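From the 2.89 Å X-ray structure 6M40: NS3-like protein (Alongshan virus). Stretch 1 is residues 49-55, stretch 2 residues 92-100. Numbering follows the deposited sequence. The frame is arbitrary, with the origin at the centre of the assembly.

Stretch 1 (49-55) VYVAGPT
Stretch 2 92-100: THQTLLRYA

A helix that begins beside a strand's end can be tied to it by backbone and packed against it by side chains, as this contact illustrates. The anchor is the hydrogen bond from H93 N to G53 O (3.0 Å, 146° at the hydrogen), which spends the first free amide of helix 93-100 on the last carbonyl of strand 49-53. The same G53 O receives a CA-H contact from T92 CA at 3.0 Å; here G53 and T92 form a parallel bridge, CA to CA 4.6 Å. T92 (phi/psi -101/166, chi1 p) then caps the helix, its OG1 accepting from T95 N at 3.3 Å. At the far end Y99 OH donates to Y50 OH, 3.1 Å away.

Packing fills the space between these ties and continues past the first, to P54. The strand is extended, from -100/134 at Y50 to -143/159 at G53, and the helix runs back along it at 135°, the axes approaching to 7.5 Å. Alternation points Y50 and A52 toward the helix and V51 away. L96 (t, t) serves both: its CD1 lies 4.1 Å from Y50 CB and from A52 CB. The rings of Y50 (m) and Y99 (t) meet obliquely, planes at 34° and centroids 5.8 Å apart. G53 CA lies over one face of the H93 ring (chi1 m), 4.1 Å from its centroid; a CB here would point away from the helix and be crowded by the neighbouring P54 CD at 3.1 Å. P54 CD also reaches H93 CE1 at 3.8 Å.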

# COMPACT_ATOMS: atom_id res chain seq x y z
N VAL A 49 -8.28 20.59 7.25
CA VAL A 49 -7.75 19.27 7.61
C VAL A 49 -7.86 18.35 6.40
O VAL A 49 -8.95 18.17 5.85
CB VAL A 49 -8.47 18.64 8.81
CG1 VAL A 49 -8.09 17.17 8.92
CG2 VAL A 49 -8.11 19.38 10.09
N TYR A 50 -6.74 17.75 6.02
CA TYR A 50 -6.68 16.86 4.87
C TYR A 50 -6.73 15.42 5.35
O TYR A 50 -6.05 15.07 6.32
CB TYR A 50 -5.41 17.13 4.06
CG TYR A 50 -5.51 18.38 3.23
CD1 TYR A 50 -5.29 19.64 3.78
CD2 TYR A 50 -5.84 18.30 1.88
CE1 TYR A 50 -5.40 20.79 3.00
CE2 TYR A 50 -5.95 19.45 1.10
CZ TYR A 50 -5.72 20.68 1.66
OH TYR A 50 -5.84 21.80 0.87
N VAL A 51 -7.55 14.61 4.71
CA VAL A 51 -7.72 13.21 5.07
C VAL A 51 -7.32 12.37 3.87
O VAL A 51 -7.79 12.62 2.75
CB VAL A 51 -9.17 12.91 5.50
CG1 VAL A 51 -9.28 11.45 5.94
CG2 VAL A 51 -9.60 13.85 6.63
N ALA A 52 -6.47 11.37 4.09
CA ALA A 52 -5.94 10.61 2.98
C ALA A 52 -5.82 9.14 3.35
O ALA A 52 -5.51 8.78 4.49
CB ALA A 52 -4.57 11.13 2.52
N GLY A 53 -6.05 8.30 2.35
CA GLY A 53 -5.92 6.87 2.49
C GLY A 53 -5.37 6.25 1.23
O GLY A 53 -5.46 6.81 0.14
N PRO A 54 -4.83 5.07 1.36
CA PRO A 54 -4.04 4.50 0.26
C PRO A 54 -4.78 4.44 -1.06
O PRO A 54 -4.42 5.15 -2.00
CB PRO A 54 -3.68 3.10 0.78
CG PRO A 54 -4.75 2.79 1.81
CD PRO A 54 -5.09 4.10 2.44
N THR A 55 -5.81 3.60 -1.16
CA THR A 55 -6.56 3.47 -2.40
C THR A 55 -7.83 4.33 -2.34
O THR A 55 -8.18 4.88 -1.30
CB THR A 55 -6.89 1.99 -2.66
OG1 THR A 55 -7.73 1.87 -3.81
CG2 THR A 55 -7.54 1.36 -1.45
N THR A 92 -6.50 10.49 -1.61
CA THR A 92 -5.61 9.36 -1.40
C THR A 92 -4.22 9.87 -1.01
O THR A 92 -3.90 11.05 -1.15
CB THR A 92 -5.53 8.50 -2.65
OG1 THR A 92 -4.72 9.16 -3.64
CG2 THR A 92 -6.91 8.28 -3.21
N HIS A 93 -3.39 8.95 -0.51
CA HIS A 93 -2.00 9.29 -0.23
C HIS A 93 -1.35 9.92 -1.45
O HIS A 93 -0.88 11.06 -1.40
CB HIS A 93 -1.21 8.04 0.18
CG HIS A 93 -1.59 7.49 1.52
ND1 HIS A 93 -1.44 6.17 1.85
CD2 HIS A 93 -2.09 8.10 2.63
CE1 HIS A 93 -1.83 5.97 3.10
NE2 HIS A 93 -2.23 7.13 3.59
N GLN A 94 -1.33 9.18 -2.55
CA GLN A 94 -0.70 9.65 -3.78
C GLN A 94 -1.11 11.08 -4.11
O GLN A 94 -0.27 11.98 -4.14
CB GLN A 94 -1.03 8.69 -4.92
CG GLN A 94 0.10 8.53 -5.94
CD GLN A 94 0.01 7.24 -6.73
OE1 GLN A 94 -0.70 6.30 -6.37
NE2 GLN A 94 0.75 7.19 -7.83
N THR A 95 -2.40 11.32 -4.36
CA THR A 95 -2.72 12.63 -4.92
C THR A 95 -2.69 13.75 -3.88
O THR A 95 -2.78 14.91 -4.26
CB THR A 95 -4.08 12.66 -5.65
OG1 THR A 95 -5.17 12.69 -4.72
CG2 THR A 95 -4.22 11.48 -6.60
N LEU A 96 -2.57 13.44 -2.59
CA LEU A 96 -2.22 14.50 -1.65
C LEU A 96 -0.76 14.89 -1.82
O LEU A 96 -0.42 16.07 -1.87
CB LEU A 96 -2.47 14.06 -0.21
CG LEU A 96 -2.45 15.24 0.79
CD1 LEU A 96 -2.69 14.73 2.18
CD2 LEU A 96 -1.17 16.06 0.79
N LEU A 97 0.13 13.89 -1.86
CA LEU A 97 1.53 14.18 -2.13
C LEU A 97 1.64 15.04 -3.38
O LEU A 97 2.30 16.09 -3.38
CB LEU A 97 2.31 12.88 -2.28
CG LEU A 97 3.83 13.07 -2.41
CD1 LEU A 97 4.36 13.78 -1.18
CD2 LEU A 97 4.53 11.74 -2.61
N ARG A 98 0.98 14.62 -4.46
CA ARG A 98 1.05 15.37 -5.70
C ARG A 98 0.59 16.81 -5.51
O ARG A 98 1.03 17.69 -6.24
CB ARG A 98 0.21 14.67 -6.76
CG ARG A 98 0.27 15.35 -8.12
CD ARG A 98 -0.66 14.67 -9.11
NE ARG A 98 -0.53 15.24 -10.44
CZ ARG A 98 -1.41 15.06 -11.43
NH1 ARG A 98 -2.49 14.32 -11.23
NH2 ARG A 98 -1.20 15.62 -12.61
N TYR A 99 -0.28 17.05 -4.53
CA TYR A 99 -0.84 18.38 -4.33
C TYR A 99 -0.00 19.22 -3.37
O TYR A 99 0.37 20.35 -3.70
CB TYR A 99 -2.28 18.26 -3.83
CG TYR A 99 -2.90 19.54 -3.29
CD1 TYR A 99 -3.30 20.57 -4.14
CD2 TYR A 99 -3.10 19.71 -1.93
CE1 TYR A 99 -3.88 21.73 -3.64
CE2 TYR A 99 -3.67 20.86 -1.42
CZ TYR A 99 -4.06 21.87 -2.28
OH TYR A 99 -4.63 23.01 -1.77
N ALA A 100 0.32 18.68 -2.19
CA ALA A 100 1.12 19.44 -1.24
C ALA A 100 2.39 19.97 -1.89
O ALA A 100 2.88 21.05 -1.53
CB ALA A 100 1.47 18.59 -0.03